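Local coordinates for anti-sigma-I factor RsgI3 (Clostridium thermocellum, PDB 6QE7), which probably holds the sigma factor SigI3 inactive until its extracellular tandem PA14 domains, the part in this structure, bind plant polysaccharide such as pectin, at residues L74-G78 with V79-D83; K182-V186 with G187-D191; V222-N226 with V227-D231. All blocks are in the same frame, centred on the assembly; numbering follows the deposited sequence.

The three contacts follow one another along the chain, contact 1 in the first PA14 domain and contacts 2 and 3 in the second. Contacts 1 and 3 are equivalent hairpins, strands 72-76 and 79-84 in one domain and strands 219-224 and 227-232 in the other; their centres lie about 35 Å apart. Contact 2 belongs to the loop between strands 177-179 and 193-202, with its centre about 27 Å from that of contact 3 and about 55 Å from that of contact 1, on the opposite side of the chain's centre. The recurrence of one bulged hairpin in both domains reflects their common fold within the pectin-binding dyad.

Contact 1 of 3, residues L74-G78 with V79-D83; sequences LWVDG and VLLID
Leu74 and Ile82 meet on the buried side of a tight hairpin, with Leu74 CD2 4.0 Å from Ile82 CD1. On the same side the tip of Leu81 reaches Val76, CD1 to CG2 at 3.7 Å. The two leucines and their partners are pressed against neighbouring strands: Leu74 and Val76 rest on Phe64 of strand 60-69, while Leu81 touches Ile97 of strand 91-99. The backbone here is closely knit. Leu74 O receives Leu81 N at 2.8 Å and, by a weaker bond, Ile82 N, so that two successive residues face one. At the turn Val76 and Val79 exchange a pair of bonds.

The Trp75-Leu80 side is more open to solvent, though not less close. There Leu80 lays a methyl over the indole of Trp75, CD1 lying 3.7 Å from the centroid of the five-membered ring and 19° off its normal, a CH-pi contact. The extended first torsion of Leu80 (CG opposite the backbone N, chi1 176°) carries the branch out over the ring, and NE1 of Trp75 comes 3.6 Å from Leu80 CB. Lys108 of the adjoining strand 105-113 makes a cation-pi contact with the same indole. At the end of the hairpin, Asp77 and Gly78 form the exposed bend, both with positive phi. A type I' turn from Val76 to Val79, followed by a classic bulge of Leu81 and Ile82 opposite Leu74, makes this a bulged two-residue beta hairpin in an antiparallel sheet of the first PA14 domain.

Contact 2 of 3, residues K182-V186 with G187-D191; sequences KDFPV and GELKD
Leu189 folds back over the loop to meet Phe184 and Val186, and the apolar contacts are shared between its two methyls. CD1 takes the Phe184 side, lying 3.7 Å from Phe184 CB and 3.9 Å from Phe184 CG; it comes to the root of the benzyl group, obliquely to the ring. CD2 turns instead to the valine, 3.7 Å from Val186 CG1, and here the two side chains cross at about a right angle. The fork of the leucine thus straddles two residues of 182-186. Its first torsion, with CG on the far side from the carbonyl carbon (chi1 -65°), and an extended second torsion of 173° set the methyls in these positions. Phe194 of strand 193-202 lies against all three side chains, while Tyr158 of strand 154-159 also touches Val186.

Contacts between carbon and polar atoms are close as well. Val186 O approaches Leu189 CD1 to 3.1 Å and Leu189 CG to 3.3 Å, so the peptide oxygen is pressed against the leucine branch. Within 182-186 itself, Lys182 O lies 3.5 Å above the plane of the Phe184 ring, displaced toward its rim.

Hydrogen bonds do not link 182-186 to 187-191; the polar ties run outward. Arg168 NH1 meets both the carboxylate of Glu188, through OE1 in a salt bridge, and Gly187 O, by a hydrogen bond. It therefore bridges two acceptors that lie near one another, and its positive charge probably offsets their mutual repulsion. The chemistry is consistent with a loop whose shape is held largely by apolar packing against Phe194, with Arg168 probably adding a polar tie at the bend.

Contact 3 of 3, residues V222-N226 with V227-D231; sequences VWINN and VLIID
Trp223 and Leu228 pair across a bulged beta hairpin of the second PA14 domain, closed by a type I' turn from Ile224 to Val227. The first torsion of Trp223 (chi1 -68°) places its ring system beside the backbone N, and chi2 of -100° turns a face of the indole toward the opposite strand. From the same side of the sheet Leu228 extends its branch across the indole, with CG trans to the backbone N (chi1 179°), and its CD1 lies over that face, 3.8 Å from the centroid of the five-membered ring. This CH-pi contact is joined by a cation-pi contact of the ring with Lys257.

On the buried side Val222 and Ile230 run side by side and point the same way, CB to CB at 3.9 Å, both against Thr214 of strand 208-216. Ile229 has the less common rotamer: CG1 sits between the backbone N and the carbonyl carbon. From there the extended second torsion sends CD1 to within 3.8 Å of Ile224 CG1, although the CB of Ile229 leaves the backbone to one side of the hairpin. Phe212 is a further neighbour of both isoleucines.

Ile229 and Ile230 both face Val222 in a classic bulge, and Val222 O is gripped by two amides. Ile229 N binds at 2.9 Å, almost in line with the carbonyl, whereas Ile230 N uses a lone pair in its plane at 3.3 Å. The turn residues Asn225 and Asn226 both have positive phi, and Asn226 extends ND2 to a hydrogen bond with Asp255 OD2. Just beyond them, Val227 N donates to Ile224 O at 2.8 Å.

Contact 1 of 3, residues L74-G78 with V79-D83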
loop_
_atom_site.group_PDB
_atom_site.type_symbol
_atom_site.label_atom_id
_atom_site.label_comp_id
_atom_site.label_asym_id
_atom_site.label_seq_id
_atom_site.Cartn_x
_atom_site.Cartn_y
_atom_site.Cartn_z
ATOM N N LEU A 74 17.930 4.891 -1.958
ATOM C CA LEU A 74 18.490 5.234 -3.293
ATOM C C LEU A 74 19.251 4.068 -3.845
ATOM O O LEU A 74 20.216 3.644 -3.175
ATOM C CB LEU A 74 19.447 6.437 -3.196
ATOM C CG LEU A 74 19.985 6.957 -4.531
ATOM C CD1 LEU A 74 18.865 7.329 -5.462
ATOM C CD2 LEU A 74 20.909 8.158 -4.319
ATOM N N TRP A 75 18.868 3.655 -5.053
ATOM C CA TRP A 75 19.611 2.689 -5.888
ATOM C C TRP A 75 20.202 3.433 -7.065
ATOM O O TRP A 75 19.443 4.170 -7.768
ATOM C CB TRP A 75 18.775 1.500 -6.403
ATOM C CG TRP A 75 18.183 0.616 -5.373
ATOM C CD1 TRP A 75 18.613 -0.614 -5.027
ATOM C CD2 TRP A 75 16.973 0.824 -4.631
ATOM N NE1 TRP A 75 17.801 -1.140 -4.070
ATOM C CE2 TRP A 75 16.757 -0.316 -3.846
ATOM C CE3 TRP A 75 16.079 1.885 -4.505
ATOM C CZ2 TRP A 75 15.672 -0.467 -2.983
ATOM C CZ3 TRP A 75 14.999 1.732 -3.666
ATOM C CH2 TRP A 75 14.808 0.583 -2.895
ATOM N N VAL A 76 21.487 3.200 -7.306
ATOM C CA VAL A 76 22.161 3.567 -8.590
ATOM C C VAL A 76 22.844 2.301 -9.140
ATOM O O VAL A 76 23.527 1.613 -8.393
ATOM C CB VAL A 76 23.148 4.724 -8.374
ATOM C CG1 VAL A 76 23.916 5.056 -9.664
ATOM C CG2 VAL A 76 22.495 5.962 -7.795
ATOM N N ASP A 77 22.565 1.944 -10.377
ATOM C CA ASP A 77 23.245 0.805 -11.056
ATOM C C ASP A 77 22.898 -0.464 -10.304
ATOM O O ASP A 77 23.724 -1.397 -10.344
ATOM C CB ASP A 77 24.765 1.003 -11.087
ATOM C CG ASP A 77 25.403 0.098 -12.115
ATOM O OD1 ASP A 77 24.677 -0.285 -13.111
ATOM O OD2 ASP A 77 26.575 -0.226 -11.909
ATOM N N GLY A 78 21.708 -0.462 -9.676
ATOM C CA GLY A 78 21.142 -1.600 -8.969
ATOM C C GLY A 78 21.815 -1.776 -7.643
ATOM O O GLY A 78 21.437 -2.647 -6.957
ATOM N N VAL A 79 22.702 -0.873 -7.244
ATOM C CA VAL A 79 23.322 -0.915 -5.912
ATOM C C VAL A 79 22.443 -0.094 -4.978
ATOM O O VAL A 79 22.090 1.049 -5.325
ATOM C CB VAL A 79 24.777 -0.406 -5.933
ATOM C CG1 VAL A 79 25.334 -0.429 -4.563
ATOM C CG2 VAL A 79 25.646 -1.175 -6.928
ATOM N N LEU A 80 22.105 -0.650 -3.826
ATOM C CA LEU A 80 21.388 0.149 -2.794
ATOM C C LEU A 80 22.442 0.977 -2.056
ATOM O O LEU A 80 23.138 0.408 -1.228
ATOM C CB LEU A 80 20.625 -0.792 -1.862
ATOM C CG LEU A 80 19.894 -0.150 -0.686
ATOM C CD1 LEU A 80 18.852 0.821 -1.168
ATOM C CD2 LEU A 80 19.196 -1.225 0.165
ATOM N N LEU A 81 22.548 2.277 -2.356
ATOM C CA LEU A 81 23.614 3.152 -1.796
ATOM C C LEU A 81 23.147 3.720 -0.453
ATOM O O LEU A 81 23.988 3.806 0.411
ATOM C CB LEU A 81 23.855 4.308 -2.778
ATOM C CG LEU A 81 24.545 3.909 -4.082
ATOM C CD1 LEU A 81 24.740 5.107 -4.984
ATOM C CD2 LEU A 81 25.843 3.213 -3.763
ATOM N N ILE A 82 21.864 4.144 -0.349
ATOM C CA ILE A 82 21.260 4.772 0.854
ATOM C C ILE A 82 19.961 4.067 1.228
ATOM O O ILE A 82 19.066 3.900 0.363
ATOM C CB ILE A 82 21.053 6.269 0.635
ATOM C CG1 ILE A 82 22.327 6.959 0.174
ATOM C CG2 ILE A 82 20.567 6.911 1.907
ATOM C CD1 ILE A 82 22.049 8.276 -0.517
ATOM N N ASP A 83 19.925 3.650 2.484
ATOM C CA ASP A 83 18.829 2.869 3.098
ATOM C C ASP A 83 18.533 3.550 4.418
ATOM O O ASP A 83 19.096 3.175 5.411
ATOM C CB ASP A 83 19.171 1.394 3.280
ATOM C CG ASP A 83 17.952 0.544 3.620
ATOM O OD1 ASP A 83 16.892 1.101 3.810
ATOM O OD2 ASP A 83 18.083 -0.662 3.691
#

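Contact 2 of 3, residues K182-V186 with G187-D191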
loop_
_atom_site.group_PDB
_atom_site.type_symbol
_atom_site.label_atom_id
_atom_site.label_comp_id
_atom_site.label_asym_id
_atom_site.label_seq_id
_atom_site.Cartn_x
_atom_site.Cartn_y
_atom_site.Cartn_z
ATOM N N LYS A 182 -31.677 -16.639 3.136
ATOM C CA LYS A 182 -32.139 -17.943 2.569
ATOM C C LYS A 182 -31.866 -18.111 1.061
ATOM O O LYS A 182 -31.864 -19.296 0.654
ATOM C CB LYS A 182 -33.625 -18.223 2.839
ATOM C CG LYS A 182 -33.889 -19.647 3.299
ATOM C CD LYS A 182 -33.129 -19.979 4.588
ATOM C CE LYS A 182 -32.667 -21.420 4.651
ATOM N NZ LYS A 182 -31.897 -21.755 5.879
ATOM N N ASP A 183 -31.707 -17.033 0.256
ATOM C CA ASP A 183 -31.307 -17.089 -1.191
ATOM C C ASP A 183 -29.790 -17.187 -1.247
ATOM O O ASP A 183 -29.114 -16.145 -1.342
ATOM C CB ASP A 183 -31.790 -15.871 -1.979
ATOM C CG ASP A 183 -33.168 -15.416 -1.518
ATOM O OD1 ASP A 183 -33.257 -14.720 -0.458
ATOM O OD2 ASP A 183 -34.148 -15.803 -2.191
ATOM N N PHE A 184 -29.259 -18.386 -1.135
ATOM C CA PHE A 184 -27.802 -18.604 -0.945
ATOM C C PHE A 184 -27.034 -18.017 -2.107
ATOM O O PHE A 184 -27.378 -18.168 -3.262
ATOM C CB PHE A 184 -27.476 -20.089 -0.768
ATOM C CG PHE A 184 -28.198 -20.719 0.388
ATOM C CD1 PHE A 184 -27.969 -20.276 1.671
ATOM C CD2 PHE A 184 -29.222 -21.623 0.169
ATOM C CE1 PHE A 184 -28.654 -20.816 2.741
ATOM C CE2 PHE A 184 -29.896 -22.178 1.231
ATOM C CZ PHE A 184 -29.586 -21.812 2.518
ATOM N N PRO A 185 -25.852 -17.435 -1.853
ATOM C CA PRO A 185 -25.050 -16.896 -2.936
ATOM C C PRO A 185 -24.464 -17.929 -3.912
ATOM O O PRO A 185 -23.910 -17.570 -4.968
ATOM C CB PRO A 185 -23.992 -16.039 -2.213
ATOM C CG PRO A 185 -23.879 -16.692 -0.858
ATOM C CD PRO A 185 -25.261 -17.251 -0.536
ATOM N N VAL A 186 -24.583 -19.206 -3.603
ATOM C CA VAL A 186 -23.932 -20.286 -4.381
ATOM C C VAL A 186 -25.071 -21.263 -4.680
ATOM O O VAL A 186 -25.798 -21.562 -3.730
ATOM C CB VAL A 186 -22.809 -20.945 -3.552
ATOM C CG1 VAL A 186 -22.060 -22.024 -4.328
ATOM C CG2 VAL A 186 -21.838 -19.917 -3.051
ATOM N N GLY A 187 -25.244 -21.657 -5.928
ATOM C CA GLY A 187 -26.262 -22.650 -6.327
ATOM C C GLY A 187 -25.776 -24.076 -6.165
ATOM O O GLY A 187 -24.578 -24.304 -5.891
ATOM N N GLU A 188 -26.679 -25.037 -6.327
ATOM C CA GLU A 188 -26.352 -26.483 -6.317
ATOM C C GLU A 188 -25.672 -26.875 -4.996
ATOM O O GLU A 188 -24.598 -27.480 -5.044
ATOM C CB GLU A 188 -25.407 -26.904 -7.458
ATOM C CG GLU A 188 -25.863 -26.594 -8.882
ATOM C CD GLU A 188 -25.143 -25.397 -9.486
ATOM O OE1 GLU A 188 -24.157 -24.922 -8.862
ATOM O OE2 GLU A 188 -25.544 -24.947 -10.578
ATOM N N LEU A 189 -26.233 -26.507 -3.861
ATOM C CA LEU A 189 -25.608 -26.816 -2.555
ATOM C C LEU A 189 -26.206 -28.089 -1.985
ATOM O O LEU A 189 -27.298 -28.424 -2.373
ATOM C CB LEU A 189 -25.854 -25.655 -1.595
ATOM C CG LEU A 189 -25.174 -24.351 -2.009
ATOM C CD1 LEU A 189 -25.618 -23.225 -1.100
ATOM C CD2 LEU A 189 -23.652 -24.490 -2.013
ATOM N N LYS A 190 -25.570 -28.681 -0.987
ATOM C CA LYS A 190 -26.220 -29.729 -0.171
ATOM C C LYS A 190 -26.507 -29.117 1.201
ATOM O O LYS A 190 -25.585 -28.554 1.806
ATOM C CB LYS A 190 -25.293 -30.944 -0.152
ATOM C CG LYS A 190 -24.956 -31.564 -1.506
ATOM C CD LYS A 190 -23.516 -32.061 -1.525
ATOM C CE LYS A 190 -23.180 -33.069 -2.608
ATOM N NZ LYS A 190 -22.591 -32.384 -3.781
ATOM N N ASP A 191 -27.734 -29.140 1.657
ATOM C CA ASP A 191 -28.083 -28.699 3.041
ATOM C C ASP A 191 -27.683 -27.227 3.324
ATOM O O ASP A 191 -27.467 -26.903 4.514
ATOM C CB ASP A 191 -27.430 -29.623 4.071
ATOM C CG ASP A 191 -27.780 -31.098 3.934
ATOM O OD1 ASP A 191 -28.994 -31.415 3.977
ATOM O OD2 ASP A 191 -26.836 -31.891 3.760
#

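Contact 3 of 3, residues V222-N226 with V227-D231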
loop_
_atom_site.group_PDB
_atom_site.type_symbol
_atom_site.label_atom_id
_atom_site.label_comp_id
_atom_site.label_asym_id
_atom_site.label_seq_id
_atom_site.Cartn_x
_atom_site.Cartn_y
_atom_site.Cartn_z
ATOM N N VAL A 222 -10.975 -14.506 10.987
ATOM C CA VAL A 222 -10.387 -13.209 10.511
ATOM C C VAL A 222 -8.901 -13.143 10.867
ATOM O O VAL A 222 -8.530 -13.304 12.033
ATOM C CB VAL A 222 -11.090 -11.986 11.054
ATOM C CG1 VAL A 222 -10.431 -10.721 10.496
ATOM C CG2 VAL A 222 -12.612 -12.015 10.768
ATOM N N TRP A 223 -8.106 -12.977 9.836
ATOM C CA TRP A 223 -6.692 -12.579 9.924
ATOM C C TRP A 223 -6.514 -11.120 9.451
ATOM O O TRP A 223 -7.079 -10.751 8.397
ATOM C CB TRP A 223 -5.894 -13.450 8.990
ATOM C CG TRP A 223 -5.795 -14.887 9.371
ATOM C CD1 TRP A 223 -4.760 -15.526 9.988
ATOM C CD2 TRP A 223 -6.754 -15.886 9.027
ATOM N NE1 TRP A 223 -5.013 -16.865 10.048
ATOM C CE2 TRP A 223 -6.219 -17.128 9.447
ATOM C CE3 TRP A 223 -7.958 -15.854 8.355
ATOM C CZ2 TRP A 223 -6.894 -18.333 9.247
ATOM C CZ3 TRP A 223 -8.655 -17.046 8.186
ATOM C CH2 TRP A 223 -8.107 -18.262 8.594
ATOM N N ILE A 224 -5.774 -10.335 10.224
ATOM C CA ILE A 224 -5.275 -8.974 9.888
ATOM C C ILE A 224 -3.763 -9.006 10.074
ATOM O O ILE A 224 -3.296 -9.518 11.112
ATOM C CB ILE A 224 -5.929 -7.871 10.736
ATOM C CG1 ILE A 224 -7.458 -7.931 10.656
ATOM C CG2 ILE A 224 -5.443 -6.484 10.284
ATOM C CD1 ILE A 224 -8.022 -7.259 9.399
ATOM N N ASN A 225 -3.050 -8.530 9.096
ATOM C CA ASN A 225 -1.562 -8.514 9.146
ATOM C C ASN A 225 -1.055 -9.947 9.342
ATOM O O ASN A 225 -0.118 -10.127 10.114
ATOM C CB ASN A 225 -1.081 -7.582 10.259
ATOM C CG ASN A 225 0.406 -7.286 10.146
ATOM O OD1 ASN A 225 0.974 -7.196 9.052
ATOM N ND2 ASN A 225 1.026 -7.110 11.299
ATOM N N ASN A 226 -1.769 -10.957 8.817
ATOM C CA ASN A 226 -1.430 -12.405 8.958
ATOM C C ASN A 226 -1.493 -12.844 10.414
ATOM O O ASN A 226 -0.794 -13.781 10.752
ATOM C CB ASN A 226 -0.048 -12.695 8.379
ATOM C CG ASN A 226 -0.009 -12.114 6.982
ATOM O OD1 ASN A 226 -0.763 -12.560 6.133
ATOM N ND2 ASN A 226 0.728 -11.038 6.774
ATOM N N VAL A 227 -2.217 -12.132 11.267
ATOM C CA VAL A 227 -2.470 -12.553 12.668
ATOM C C VAL A 227 -3.939 -12.972 12.758
ATOM O O VAL A 227 -4.818 -12.205 12.372
ATOM C CB VAL A 227 -2.173 -11.450 13.682
ATOM C CG1 VAL A 227 -2.634 -11.850 15.074
ATOM C CG2 VAL A 227 -0.686 -11.087 13.618
ATOM N N LEU A 228 -4.170 -14.172 13.273
ATOM C CA LEU A 228 -5.523 -14.713 13.481
ATOM C C LEU A 228 -6.092 -13.986 14.666
ATOM O O LEU A 228 -5.610 -14.244 15.687
ATOM C CB LEU A 228 -5.432 -16.212 13.765
ATOM C CG LEU A 228 -6.802 -16.839 14.015
ATOM C CD1 LEU A 228 -7.647 -16.683 12.771
ATOM C CD2 LEU A 228 -6.681 -18.306 14.426
ATOM N N ILE A 229 -7.094 -13.135 14.517
ATOM C CA ILE A 229 -7.626 -12.359 15.664
ATOM C C ILE A 229 -9.068 -12.745 15.972
ATOM O O ILE A 229 -9.566 -12.259 16.999
ATOM C CB ILE A 229 -7.478 -10.852 15.374
ATOM C CG1 ILE A 229 -8.326 -10.407 14.181
ATOM C CG2 ILE A 229 -6.015 -10.506 15.200
ATOM C CD1 ILE A 229 -8.619 -8.913 14.187
ATOM N N ILE A 230 -9.756 -13.397 15.053
ATOM C CA ILE A 230 -11.085 -14.029 15.316
ATOM C C ILE A 230 -11.082 -15.477 14.854
ATOM O O ILE A 230 -10.654 -15.708 13.725
ATOM C CB ILE A 230 -12.183 -13.220 14.636
ATOM C CG1 ILE A 230 -12.170 -11.802 15.184
ATOM C CG2 ILE A 230 -13.538 -13.909 14.748
ATOM C CD1 ILE A 230 -13.233 -10.875 14.624
ATOM N N ASP A 231 -11.567 -16.421 15.680
ATOM C CA ASP A 231 -11.589 -17.874 15.323
ATOM C C ASP A 231 -12.813 -18.535 15.956
ATOM O O ASP A 231 -12.727 -19.014 17.038
ATOM C CB ASP A 231 -10.283 -18.524 15.758
ATOM C CG ASP A 231 -10.033 -19.926 15.205
ATOM O OD1 ASP A 231 -10.738 -20.316 14.263
ATOM O OD2 ASP A 231 -9.067 -20.570 15.688
#